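Local coordinates for protein CMP-sialic acid transporter 1 (Zea mays, PDB 6I1R) that probably carries CMP-sialic acid from the cytoplasm into the Golgi in exchange for CMP, and is in an outward-facing state with CMP bound, at residues B[133-138]-B[266-271]; B[122-127]-B[258-263]; B[141-146]-B[272-277]; B[105-110]-B[165-170]; B[94-99]-B[156-161]. The protein carries 5 engineered substitutions. All blocks are in the same frame, centred on the assembly; numbering follows the deposited sequence.

Interaction 1: B[133-138]-B[266-271]; sequences VLLAVG and TSMAML
Leu135 of helix 126-143 reaches across to Ser267 and Met268 on helix 259-279, and this one leucine carries nearly all of the touching. From CA, the bond to Leu135 CB heads neither straight at the other helix nor away from it. CG lies anti to the backbone N (chi1 -174°), which swings the branched end out over Ser267; there Leu135 CG sits 3.9 Å from Ser267 OG. At the tip the two methyls divide the work. Leu135 CD2 rests 3.7 Å from Ser267 OG, while Leu135 CD1 lies 3.9 Å from Ser267 CB and meets the Met268 methyl, CE, at 3.8 Å. Met268 folds back at chi2 (-54°), so its chain comes up obliquely against the leucine and offers CE instead of sulfur. Cut back to an alanine, this position would probably leave Met268 CE without its methyl partner and open a gap beside Ser267. The surroundings are just as helical: Leu135 also touches Ser299 on helix 287-304 and Ile109 on helix 108-118. Ser267 OG, buried here, is hydrogen-bonded to Val263 O in its own helix, one turn back, so it can lie beside methyl groups with its polar need met. The contact is therefore purely van der Waals, with the serine acting toward the leucine as a small, internally satisfied side chain.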
# COMPACT_ATOMS: atom_id res chain seq x y z
N VAL B 133 -4.22 24.21 -22.33
CA VAL B 133 -3.24 23.25 -22.84
C VAL B 133 -1.92 23.46 -22.08
O VAL B 133 -1.36 22.50 -21.55
CB VAL B 133 -3.06 23.38 -24.36
CG1 VAL B 133 -1.88 22.54 -24.86
CG2 VAL B 133 -4.32 23.01 -25.12
N LEU B 134 -1.45 24.70 -22.02
CA LEU B 134 -0.18 24.98 -21.35
C LEU B 134 -0.19 24.43 -19.92
O LEU B 134 0.82 23.92 -19.46
CB LEU B 134 0.09 26.49 -21.33
CG LEU B 134 1.00 27.01 -22.44
CD1 LEU B 134 1.13 28.52 -22.33
CD2 LEU B 134 2.37 26.35 -22.41
N LEU B 135 -1.33 24.53 -19.23
CA LEU B 135 -1.43 24.04 -17.86
C LEU B 135 -1.18 22.53 -17.83
O LEU B 135 -0.38 22.04 -17.03
CB LEU B 135 -2.81 24.38 -17.29
CG LEU B 135 -3.00 24.05 -15.80
CD1 LEU B 135 -2.14 24.95 -14.93
CD2 LEU B 135 -4.47 24.17 -15.41
N ALA B 136 -1.87 21.80 -18.71
CA ALA B 136 -1.72 20.35 -18.81
C ALA B 136 -0.27 19.99 -19.17
O ALA B 136 0.30 19.06 -18.60
CB ALA B 136 -2.69 19.80 -19.83
N VAL B 137 0.31 20.73 -20.10
CA VAL B 137 1.68 20.48 -20.55
C VAL B 137 2.65 20.82 -19.40
O VAL B 137 3.62 20.10 -19.20
CB VAL B 137 2.01 21.28 -21.83
CG1 VAL B 137 3.49 21.22 -22.16
CG2 VAL B 137 1.18 20.82 -23.02
N GLY B 138 2.38 21.89 -18.67
CA GLY B 138 3.28 22.37 -17.61
C GLY B 138 3.33 21.43 -16.42
O GLY B 138 4.38 21.27 -15.79
N THR B 266 -6.09 22.83 -8.29
CA THR B 266 -5.59 21.45 -8.16
C THR B 266 -4.18 21.34 -8.73
O THR B 266 -3.31 20.70 -8.15
CB THR B 266 -6.52 20.46 -8.88
OG1 THR B 266 -7.81 21.04 -9.01
CG2 THR B 266 -6.64 19.14 -8.15
N SER B 267 -3.98 21.96 -9.90
CA SER B 267 -2.69 21.91 -10.59
C SER B 267 -1.62 22.62 -9.76
O SER B 267 -0.53 22.08 -9.57
CB SER B 267 -2.80 22.51 -11.97
OG SER B 267 -3.68 21.74 -12.79
N MET B 268 -1.94 23.81 -9.26
CA MET B 268 -0.98 24.62 -8.49
C MET B 268 -0.70 23.95 -7.14
O MET B 268 0.36 24.18 -6.55
CB MET B 268 -1.52 26.03 -8.25
CG MET B 268 -1.69 26.85 -9.52
SD MET B 268 -0.19 26.94 -10.52
CE MET B 268 -0.91 27.22 -12.14
N ALA B 269 -1.64 23.15 -6.64
CA ALA B 269 -1.42 22.38 -5.42
C ALA B 269 -0.33 21.34 -5.65
O ALA B 269 0.57 21.16 -4.82
CB ALA B 269 -2.72 21.73 -4.98
N MET B 270 -0.41 20.66 -6.79
CA MET B 270 0.53 19.60 -7.16
C MET B 270 1.95 20.17 -7.28
O MET B 270 2.92 19.49 -6.96
CB MET B 270 0.12 18.97 -8.49
CG MET B 270 0.84 17.67 -8.80
SD MET B 270 1.23 17.50 -10.56
CE MET B 270 2.59 18.66 -10.69
N LEU B 271 2.07 21.41 -7.75
CA LEU B 271 3.38 22.07 -7.84
C LEU B 271 3.87 22.43 -6.43
O LEU B 271 5.04 22.21 -6.11
CB LEU B 271 3.27 23.32 -8.72
CG LEU B 271 3.12 23.08 -10.22
CD1 LEU B 271 2.92 24.39 -10.96
CD2 LEU B 271 4.33 22.33 -10.78

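Interaction 2: B[122-127]-B[258-263]; sequences RKLSNI and DNIVKV
Asp258, the N-cap of helix 259-279, meets Arg122 in the turn that leads into helix 126-143. Each carboxylate oxygen has its own task. OD1 of Asp258 accepts from Val261 N at 2.9 Å, the N-H pointing well at it (157°), which is the capping bond. The other oxygen, Asp258 OD2, forms a salt bridge with Arg122 NH1 at 3.3 Å, and as a hydrogen bond this is weak. The groups are far from coplanar, with guanidinium and carboxylate planes 63° apart, so this is not a flat, paired salt bridge, and charge attraction probably counts for more than the weak hydrogen bond. Arg122 bends at chi3 (60°) to bring its head across the aspartate. In this helical membrane fold the pair ties the approach to one transmembrane helix to the first turn of another. Glu181 of helix 160-186 touches both residues and accepts from Asn259 N, adding a second acid at the same helix start. With an alanine here instead of Asp258, Val261 N is likely to lose its side-chain cap and Arg122 this carboxylate. Beside the salt bridge, Leu124 and Ile260 meet tip to tip, Leu124 CD2 lying 3.9 Å from Ile260 CD1, with Tyr303 of helix 287-304 touching both.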
# COMPACT_ATOMS: atom_id res chain seq x y z
N ARG B 122 -19.83 26.98 -22.42
CA ARG B 122 -19.21 28.25 -22.02
C ARG B 122 -18.10 28.61 -23.01
O ARG B 122 -17.49 27.73 -23.64
CB ARG B 122 -18.71 28.17 -20.57
CG ARG B 122 -19.81 28.43 -19.54
CD ARG B 122 -19.29 28.71 -18.14
NE ARG B 122 -18.44 29.89 -18.07
CZ ARG B 122 -17.90 30.36 -16.95
NH1 ARG B 122 -18.21 29.82 -15.79
NH2 ARG B 122 -17.04 31.37 -17.00
N LYS B 123 -17.85 29.92 -23.13
CA LYS B 123 -17.00 30.47 -24.19
C LYS B 123 -15.56 30.63 -23.69
O LYS B 123 -15.32 31.14 -22.59
CB LYS B 123 -17.52 31.83 -24.67
CG LYS B 123 -18.86 31.83 -25.41
CD LYS B 123 -19.26 30.51 -26.04
CE LYS B 123 -20.51 30.61 -26.88
NZ LYS B 123 -20.96 29.28 -27.36
N LEU B 124 -14.61 30.22 -24.53
CA LEU B 124 -13.18 30.33 -24.27
C LEU B 124 -12.51 31.01 -25.46
O LEU B 124 -12.72 30.62 -26.61
CB LEU B 124 -12.60 28.93 -24.06
CG LEU B 124 -12.91 28.26 -22.73
CD1 LEU B 124 -12.70 26.75 -22.82
CD2 LEU B 124 -12.07 28.86 -21.61
N SER B 125 -11.69 32.03 -25.19
CA SER B 125 -10.86 32.63 -26.22
C SER B 125 -9.80 31.62 -26.68
O SER B 125 -9.70 30.52 -26.13
CB SER B 125 -10.23 33.91 -25.72
OG SER B 125 -9.63 33.72 -24.44
N ASN B 126 -9.04 31.98 -27.71
CA ASN B 126 -7.93 31.13 -28.18
C ASN B 126 -6.78 31.21 -27.18
O ASN B 126 -6.14 30.20 -26.88
CB ASN B 126 -7.48 31.50 -29.59
CG ASN B 126 -8.39 30.99 -30.68
OD1 ASN B 126 -9.02 29.94 -30.54
ND2 ASN B 126 -8.47 31.71 -31.79
N ILE B 127 -6.52 32.42 -26.67
CA ILE B 127 -5.51 32.64 -25.62
C ILE B 127 -5.83 31.76 -24.41
O ILE B 127 -4.92 31.21 -23.78
CB ILE B 127 -5.40 34.13 -25.23
CG1 ILE B 127 -4.29 34.38 -24.20
CG2 ILE B 127 -6.73 34.69 -24.74
CD1 ILE B 127 -2.94 33.86 -24.61
N ASP B 258 -16.21 28.09 -11.50
CA ASP B 258 -16.24 27.13 -12.59
C ASP B 258 -15.14 26.09 -12.41
O ASP B 258 -14.22 26.27 -11.60
CB ASP B 258 -16.11 27.83 -13.95
CG ASP B 258 -14.93 28.80 -14.03
OD1 ASP B 258 -13.82 28.39 -13.65
OD2 ASP B 258 -15.15 29.94 -14.49
N ASN B 259 -15.23 25.02 -13.20
CA ASN B 259 -14.31 23.88 -13.17
C ASN B 259 -12.87 24.31 -13.50
O ASN B 259 -11.92 23.70 -13.03
CB ASN B 259 -14.71 22.78 -14.16
CG ASN B 259 -15.32 21.58 -13.48
OD1 ASN B 259 -14.61 20.79 -12.86
ND2 ASN B 259 -16.63 21.42 -13.62
N ILE B 260 -12.72 25.34 -14.33
CA ILE B 260 -11.38 25.72 -14.78
C ILE B 260 -10.63 26.37 -13.61
O ILE B 260 -9.43 26.14 -13.46
CB ILE B 260 -11.45 26.61 -16.04
CG1 ILE B 260 -12.07 25.85 -17.21
CG2 ILE B 260 -10.07 27.16 -16.38
CD1 ILE B 260 -12.48 26.71 -18.37
N VAL B 261 -11.32 27.12 -12.76
CA VAL B 261 -10.70 27.64 -11.53
C VAL B 261 -10.33 26.46 -10.63
O VAL B 261 -9.27 26.48 -9.99
CB VAL B 261 -11.62 28.65 -10.80
CG1 VAL B 261 -11.11 28.97 -9.40
CG2 VAL B 261 -11.79 29.93 -11.60
N LYS B 262 -11.19 25.44 -10.56
CA LYS B 262 -10.88 24.24 -9.79
C LYS B 262 -9.55 23.66 -10.28
O LYS B 262 -8.61 23.55 -9.50
CB LYS B 262 -12.02 23.21 -9.90
CG LYS B 262 -11.76 21.86 -9.24
CD LYS B 262 -12.80 20.82 -9.62
CE LYS B 262 -12.37 19.37 -9.53
NZ LYS B 262 -10.91 19.16 -9.60
N VAL B 263 -9.47 23.32 -11.57
CA VAL B 263 -8.31 22.58 -12.10
C VAL B 263 -7.05 23.44 -12.05
O VAL B 263 -5.95 22.90 -12.06
CB VAL B 263 -8.56 22.01 -13.51
CG1 VAL B 263 -9.68 20.98 -13.52
CG2 VAL B 263 -8.82 23.10 -14.54

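Interaction 3: B[141-146]-B[272-277]; sequences TSQVKG and LTMVLS
Ser142 and Met274 mark the closest backbone approach, 8.8 Å between their CA atoms, where helix 126-143 is in its last turn and helix 259-279 runs on past it; Val144 is the first residue to leave helical angles. Met274 spans this spacing with a long side chain. Its chain is extended beyond CG (chi2 160°, chi3 150°), so sulfur and methyl are carried straight out to the neighbouring helix end. The methyl, Met274 CE, comes to 3.5 Å from Ser142 O, and it also lies 4.2 Å from Gln143 CA and 4.3 Å from Gln143 CG. A step back along the chain, Met274 SD passes Ser142 OG at 4.1 Å, a loose van der Waals neighbour. That hydroxyl is spent within its own helix, hydrogen-bonded to Thr139 O. Gln143 likewise turns its amide oxygen elsewhere, to Asn106 ND2, leaving its aliphatic part for the methionine. In the membrane bundle this is the place where one transmembrane helix ends and gives way to a connecting loop while its partner continues, with Leu289 of helix 287-304 also touching Met274. On the continuing helix, Ser277 OG donates to Thr273 O at 2.7 Å, coming from above the carbonyl plane. Ser277 N reaches Thr273 O from the opposite face, at 2.8 Å, so a single carbonyl is gripped by both the backbone and the side chain of the residue one turn on.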
# COMPACT_ATOMS: atom_id res chain seq x y z
N THR B 141 5.12 18.28 -17.46
CA THR B 141 6.56 18.60 -17.53
C THR B 141 7.22 18.38 -16.16
O THR B 141 8.30 17.80 -16.09
CB THR B 141 6.78 20.03 -18.04
OG1 THR B 141 6.43 20.06 -19.42
CG2 THR B 141 8.20 20.52 -17.87
N SER B 142 6.57 18.84 -15.10
CA SER B 142 7.11 18.72 -13.74
C SER B 142 7.16 17.25 -13.30
O SER B 142 8.02 16.88 -12.49
CB SER B 142 6.32 19.56 -12.77
OG SER B 142 4.97 19.13 -12.72
N GLN B 143 6.26 16.43 -13.82
CA GLN B 143 6.16 15.03 -13.39
C GLN B 143 7.15 14.15 -14.17
O GLN B 143 7.57 13.12 -13.65
CB GLN B 143 4.72 14.53 -13.58
CG GLN B 143 3.72 15.23 -12.67
CD GLN B 143 2.42 14.46 -12.57
OE1 GLN B 143 1.46 14.74 -13.28
NE2 GLN B 143 2.39 13.48 -11.68
N VAL B 144 7.52 14.55 -15.39
CA VAL B 144 8.31 13.70 -16.30
C VAL B 144 9.52 13.11 -15.55
O VAL B 144 10.18 13.79 -14.77
CB VAL B 144 8.75 14.46 -17.57
CG1 VAL B 144 9.93 13.80 -18.27
CG2 VAL B 144 7.59 14.64 -18.54
N LYS B 145 9.79 11.83 -15.83
CA LYS B 145 10.82 11.07 -15.13
C LYS B 145 12.21 11.56 -15.56
O LYS B 145 12.58 11.48 -16.73
CB LYS B 145 10.67 9.57 -15.43
N GLY B 146 12.97 12.07 -14.59
CA GLY B 146 14.28 12.65 -14.84
C GLY B 146 15.35 11.60 -15.05
O GLY B 146 15.14 10.41 -14.78
N LEU B 272 2.98 22.97 -5.60
CA LEU B 272 3.33 23.37 -4.24
C LEU B 272 3.82 22.15 -3.45
O LEU B 272 4.80 22.25 -2.71
CB LEU B 272 2.12 24.03 -3.57
CG LEU B 272 2.34 24.55 -2.15
CD1 LEU B 272 3.42 25.61 -2.11
CD2 LEU B 272 1.04 25.09 -1.56
N THR B 273 3.13 21.02 -3.61
CA THR B 273 3.49 19.77 -2.92
C THR B 273 4.94 19.40 -3.22
O THR B 273 5.69 19.04 -2.31
CB THR B 273 2.54 18.63 -3.32
OG1 THR B 273 1.26 18.89 -2.74
CG2 THR B 273 3.02 17.27 -2.86
N MET B 274 5.33 19.48 -4.49
CA MET B 274 6.69 19.15 -4.92
C MET B 274 7.69 20.15 -4.32
O MET B 274 8.78 19.75 -3.91
CB MET B 274 6.81 19.17 -6.45
CG MET B 274 6.33 17.89 -7.11
SD MET B 274 5.93 18.12 -8.86
CE MET B 274 6.32 16.50 -9.51
N VAL B 275 7.32 21.43 -4.28
CA VAL B 275 8.19 22.46 -3.71
C VAL B 275 8.36 22.22 -2.21
O VAL B 275 9.46 22.36 -1.68
CB VAL B 275 7.66 23.88 -4.00
CG1 VAL B 275 8.41 24.95 -3.21
CG2 VAL B 275 7.69 24.21 -5.49
N LEU B 276 7.27 21.86 -1.53
CA LEU B 276 7.32 21.62 -0.08
C LEU B 276 8.07 20.31 0.22
O LEU B 276 8.78 20.22 1.21
CB LEU B 276 5.90 21.60 0.49
CG LEU B 276 5.19 22.95 0.56
CD1 LEU B 276 3.72 22.79 0.91
CD2 LEU B 276 5.88 23.88 1.55
N SER B 277 7.93 19.32 -0.66
CA SER B 277 8.61 18.02 -0.49
C SER B 277 10.14 18.18 -0.50
O SER B 277 10.85 17.27 -0.05
CB SER B 277 8.17 17.05 -1.56
OG SER B 277 6.80 16.70 -1.40

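Interaction 4: B[105-110]-B[165-170]; sequences GNLKIV and LGILSA
Ala170 of helix 160-186 packs straight against the backbone at Leu107 and Lys108, and this is the tight part of the contact. The CA atoms of Lys108 and Ala170 are only 4.6 Å apart, a separation that leaves room for little beyond a methyl group. The bond from CA to that methyl points toward 105-110, and Ala170 CB sits 3.7 Å from Lys108 N and 3.8 Å from Leu107 CB. Being so short, the alanine lets main chain approach main chain, and its buried methyl fills the seam. The contrast lies in burial: Ala170 is enclosed, whereas Ile167 lies on the protein surface, where in a membrane transporter it may face lipid, and is met by the end of Leu107. There Leu107 CD2 lies 4.0 Å from Ile167 CG1 and 4.1 Å from Ile167 CA, the two side chains meeting at a slant. Lys108 contributes mostly its backbone; the end of its side chain leads away from Ala170 and touches Thr266 on helix 259-279. The Lys108 side chain lies about 11 Å from the bound CMP. A polar link reinforces the seam just beyond these residues, where Thr111 OG1 is hydrogen-bonded to Ala170 O. The segments pack among several helices of the bundle. Helix 76-92 packs behind Ser169, helix 126-143 receives Ile109, and helix 259-279 touches both Lys108 and Ile109, so helix 108-118 is wedged between helix 160-186 and that pair.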
# COMPACT_ATOMS: atom_id res chain seq x y z
N GLY B 105 -2.83 11.53 -15.85
CA GLY B 105 -3.84 12.27 -15.10
C GLY B 105 -3.97 13.73 -15.53
O GLY B 105 -5.02 14.32 -15.33
N ASN B 106 -2.93 14.30 -16.14
CA ASN B 106 -2.97 15.71 -16.56
C ASN B 106 -3.88 15.88 -17.79
O ASN B 106 -4.03 17.00 -18.28
CB ASN B 106 -1.58 16.25 -16.87
CG ASN B 106 -0.64 16.16 -15.69
OD1 ASN B 106 -0.95 16.65 -14.61
ND2 ASN B 106 0.51 15.54 -15.89
N LEU B 107 -4.48 14.80 -18.29
CA LEU B 107 -5.38 14.90 -19.43
C LEU B 107 -6.76 15.42 -18.98
O LEU B 107 -7.52 15.93 -19.80
CB LEU B 107 -5.50 13.53 -20.11
CG LEU B 107 -5.55 13.56 -21.64
CD1 LEU B 107 -4.15 13.71 -22.22
CD2 LEU B 107 -6.23 12.32 -22.19
N LYS B 108 -7.07 15.29 -17.69
CA LYS B 108 -8.34 15.80 -17.16
C LYS B 108 -8.43 17.32 -17.38
O LYS B 108 -9.53 17.86 -17.47
CB LYS B 108 -8.51 15.48 -15.67
CG LYS B 108 -7.33 15.85 -14.79
CD LYS B 108 -7.62 15.69 -13.33
CE LYS B 108 -7.02 16.82 -12.52
NZ LYS B 108 -7.23 16.64 -11.07
N ILE B 109 -7.29 17.99 -17.44
CA ILE B 109 -7.24 19.44 -17.65
C ILE B 109 -7.82 19.77 -19.03
O ILE B 109 -8.59 20.73 -19.17
CB ILE B 109 -5.81 19.98 -17.47
CG1 ILE B 109 -5.33 19.82 -16.02
CG2 ILE B 109 -5.70 21.42 -17.94
CD1 ILE B 109 -3.83 19.88 -15.85
N VAL B 110 -7.47 18.98 -20.05
CA VAL B 110 -7.95 19.25 -21.42
C VAL B 110 -9.38 18.69 -21.58
O VAL B 110 -10.19 19.29 -22.29
CB VAL B 110 -6.99 18.71 -22.50
CG1 VAL B 110 -5.62 19.35 -22.39
CG2 VAL B 110 -6.87 17.20 -22.51
N LEU B 165 -7.46 3.37 -21.52
CA LEU B 165 -8.23 3.49 -20.27
C LEU B 165 -7.83 4.77 -19.53
O LEU B 165 -8.69 5.45 -18.97
CB LEU B 165 -8.00 2.25 -19.40
CG LEU B 165 -8.71 0.97 -19.87
CD1 LEU B 165 -8.21 -0.23 -19.08
CD2 LEU B 165 -10.22 1.10 -19.74
N GLY B 166 -6.54 5.09 -19.52
CA GLY B 166 -6.08 6.37 -18.98
C GLY B 166 -6.83 7.54 -19.59
O GLY B 166 -7.19 8.48 -18.89
N ILE B 167 -7.07 7.46 -20.90
CA ILE B 167 -7.78 8.52 -21.63
C ILE B 167 -9.25 8.53 -21.20
O ILE B 167 -9.80 9.59 -20.89
CB ILE B 167 -7.63 8.34 -23.16
CG1 ILE B 167 -6.19 8.58 -23.61
CG2 ILE B 167 -8.61 9.22 -23.91
CD1 ILE B 167 -5.87 8.06 -25.00
N LEU B 168 -9.89 7.35 -21.19
CA LEU B 168 -11.30 7.24 -20.78
C LEU B 168 -11.47 7.71 -19.33
O LEU B 168 -12.46 8.37 -19.01
CB LEU B 168 -11.77 5.79 -20.95
CG LEU B 168 -13.11 5.43 -20.31
CD1 LEU B 168 -14.22 6.36 -20.78
CD2 LEU B 168 -13.47 3.98 -20.59
N SER B 169 -10.51 7.38 -18.48
CA SER B 169 -10.51 7.81 -17.08
C SER B 169 -10.65 9.34 -17.00
O SER B 169 -11.46 9.84 -16.23
CB SER B 169 -9.27 7.35 -16.37
OG SER B 169 -9.26 7.80 -15.02
N ALA B 170 -9.86 10.06 -17.79
CA ALA B 170 -9.82 11.52 -17.74
C ALA B 170 -11.15 12.12 -18.20
O ALA B 170 -11.60 13.13 -17.66
CB ALA B 170 -8.67 12.03 -18.59

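Interaction 5: B[94-99]-B[156-161]; sequences TYVDPS and FSAPLE
Tyr95 lays its ring against Glu161, with the glutamate CB over one face. This is a CH-pi contact: Glu161 CB is 3.4 Å from the ring centroid and 15° off the ring normal. The next atom, Glu161 CG, lies 3.6 Å from Tyr95 CE2, and a bend at chi2 (95°) then turns the carboxylate so that its plane runs nearly flat to the ring, 18° apart. The CB and CG methylenes make the closest approach, with the carboxylate carbon also near Tyr95 CE2. Pro159 adds to the packing round the tyrosine. Its CB is 3.9 Å from Tyr95 CD2, approaching at a slant, and its CD lies 3.5 Å from Tyr95 O, so the proline ring touches side chain and backbone at once. Next along, Val96 CG1 meets Ala158 CB at 4.1 Å, a small apolar contact that extends the seam. Outside this shell, both segments run into helix starts. Asp97 is the N-cap of helix 98-104; its OD1 accepts from Ser99 OG at 2.8 Å, is hydrogen-bonded to Thr100 OG1 as well, and its side chain caps a backbone nitrogen just beyond 94-99. Pro159 holds the N-cap position of helix 160-186. Leu165 in the next turn of that helix also touches the tyrosine. The second subunit closes in too: its Leu221 packs on Tyr95, its Gln226 on Pro159, and its Gly222 N is hydrogen-bonded to Thr94 OG1. Two helix-start turns thus meet at an end of the transmembrane bundle, beside the dimer interface.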
# COMPACT_ATOMS: atom_id res chain seq x y z
N THR B 94 -3.60 -2.00 -13.81
CA THR B 94 -3.19 -3.38 -14.10
C THR B 94 -2.50 -3.45 -15.47
O THR B 94 -2.10 -4.53 -15.89
CB THR B 94 -4.37 -4.36 -14.03
OG1 THR B 94 -5.21 -4.17 -15.17
CG2 THR B 94 -5.19 -4.21 -12.77
N TYR B 95 -2.35 -2.32 -16.16
CA TYR B 95 -1.53 -2.27 -17.39
C TYR B 95 -0.34 -1.31 -17.21
O TYR B 95 0.68 -1.49 -17.88
CB TYR B 95 -2.38 -1.84 -18.59
CG TYR B 95 -3.50 -2.79 -18.95
CD1 TYR B 95 -4.74 -2.69 -18.34
CD2 TYR B 95 -3.33 -3.77 -19.91
CE1 TYR B 95 -5.78 -3.55 -18.67
CE2 TYR B 95 -4.36 -4.63 -20.25
CZ TYR B 95 -5.59 -4.52 -19.63
OH TYR B 95 -6.61 -5.37 -19.96
N VAL B 96 -0.46 -0.30 -16.34
CA VAL B 96 0.57 0.74 -16.24
C VAL B 96 1.04 0.87 -14.79
O VAL B 96 0.27 0.65 -13.85
CB VAL B 96 0.06 2.09 -16.78
CG1 VAL B 96 -0.32 2.01 -18.25
CG2 VAL B 96 -1.09 2.65 -15.95
N ASP B 97 2.30 1.24 -14.62
CA ASP B 97 2.84 1.62 -13.31
C ASP B 97 2.13 2.91 -12.87
O ASP B 97 1.68 3.68 -13.71
CB ASP B 97 4.36 1.79 -13.34
CG ASP B 97 4.89 2.62 -14.50
OD1 ASP B 97 4.39 3.75 -14.69
OD2 ASP B 97 5.80 2.14 -15.20
N PRO B 98 2.03 3.15 -11.54
CA PRO B 98 1.31 4.33 -11.03
C PRO B 98 1.88 5.67 -11.51
O PRO B 98 1.13 6.66 -11.54
CB PRO B 98 1.43 4.23 -9.50
CG PRO B 98 1.62 2.76 -9.25
CD PRO B 98 2.48 2.32 -10.41
N SER B 99 3.16 5.73 -11.86
CA SER B 99 3.76 6.96 -12.38
C SER B 99 3.17 7.30 -13.75
O SER B 99 2.73 8.43 -13.98
CB SER B 99 5.27 6.86 -12.42
OG SER B 99 5.67 5.68 -13.09
N PHE B 156 5.96 5.15 -24.06
CA PHE B 156 5.17 4.69 -25.21
C PHE B 156 5.13 3.16 -25.28
O PHE B 156 4.44 2.60 -26.14
CB PHE B 156 5.69 5.30 -26.52
CG PHE B 156 6.02 6.77 -26.47
CD1 PHE B 156 5.35 7.62 -25.61
CD2 PHE B 156 6.99 7.31 -27.30
CE1 PHE B 156 5.65 8.98 -25.57
CE2 PHE B 156 7.29 8.66 -27.27
CZ PHE B 156 6.62 9.49 -26.40
N SER B 157 5.82 2.47 -24.36
CA SER B 157 6.00 1.02 -24.45
C SER B 157 5.00 0.28 -23.55
O SER B 157 5.13 -0.92 -23.34
CB SER B 157 7.42 0.64 -24.10
OG SER B 157 7.64 -0.74 -24.36
N ALA B 158 4.00 0.99 -23.02
CA ALA B 158 2.94 0.36 -22.23
C ALA B 158 1.88 -0.22 -23.17
O ALA B 158 1.82 0.15 -24.34
CB ALA B 158 2.35 1.36 -21.27
N PRO B 159 1.05 -1.15 -22.66
CA PRO B 159 -0.03 -1.75 -23.46
C PRO B 159 -1.07 -0.72 -23.91
O PRO B 159 -1.26 0.30 -23.24
CB PRO B 159 -0.70 -2.80 -22.56
CG PRO B 159 0.35 -3.09 -21.52
CD PRO B 159 1.06 -1.77 -21.33
N LEU B 160 -1.73 -1.00 -25.03
CA LEU B 160 -2.72 -0.08 -25.61
C LEU B 160 -3.86 0.14 -24.61
O LEU B 160 -4.30 1.27 -24.43
CB LEU B 160 -3.24 -0.67 -26.92
CG LEU B 160 -4.21 0.22 -27.70
CD1 LEU B 160 -3.51 1.45 -28.25
CD2 LEU B 160 -4.87 -0.56 -28.84
N GLU B 161 -4.31 -0.94 -23.97
CA GLU B 161 -5.38 -0.88 -22.97
C GLU B 161 -5.08 0.21 -21.93
O GLU B 161 -5.95 1.01 -21.59
CB GLU B 161 -5.54 -2.22 -22.24
CG GLU B 161 -6.27 -3.28 -23.05
CD GLU B 161 -5.38 -4.23 -23.83
OE1 GLU B 161 -4.23 -3.84 -24.15
OE2 GLU B 161 -5.83 -5.35 -24.12

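Overall arrangement
Interactions 2, 1 and 3 follow one another along the same two helices, 126-143 and 259-279, which run side by side in the same chain direction; their centres step by 14 Å and then 11 Å. Interaction 4 lies 13 Å from interaction 1, centre to centre, and joins it through Ile109 and Asn106, bringing in helices 108-118 and 160-186. Interactions 3 and 4 also touch. Interaction 5 sits 14 Å from interaction 4, again between centres, on helix 160-186 and at the second subunit. In sequence the segments alternate throughout: interactions 1 to 3 join helix 126-143 to a helix some 130 residues later, while 4 and 5 join nearer parts of the transporter's chain.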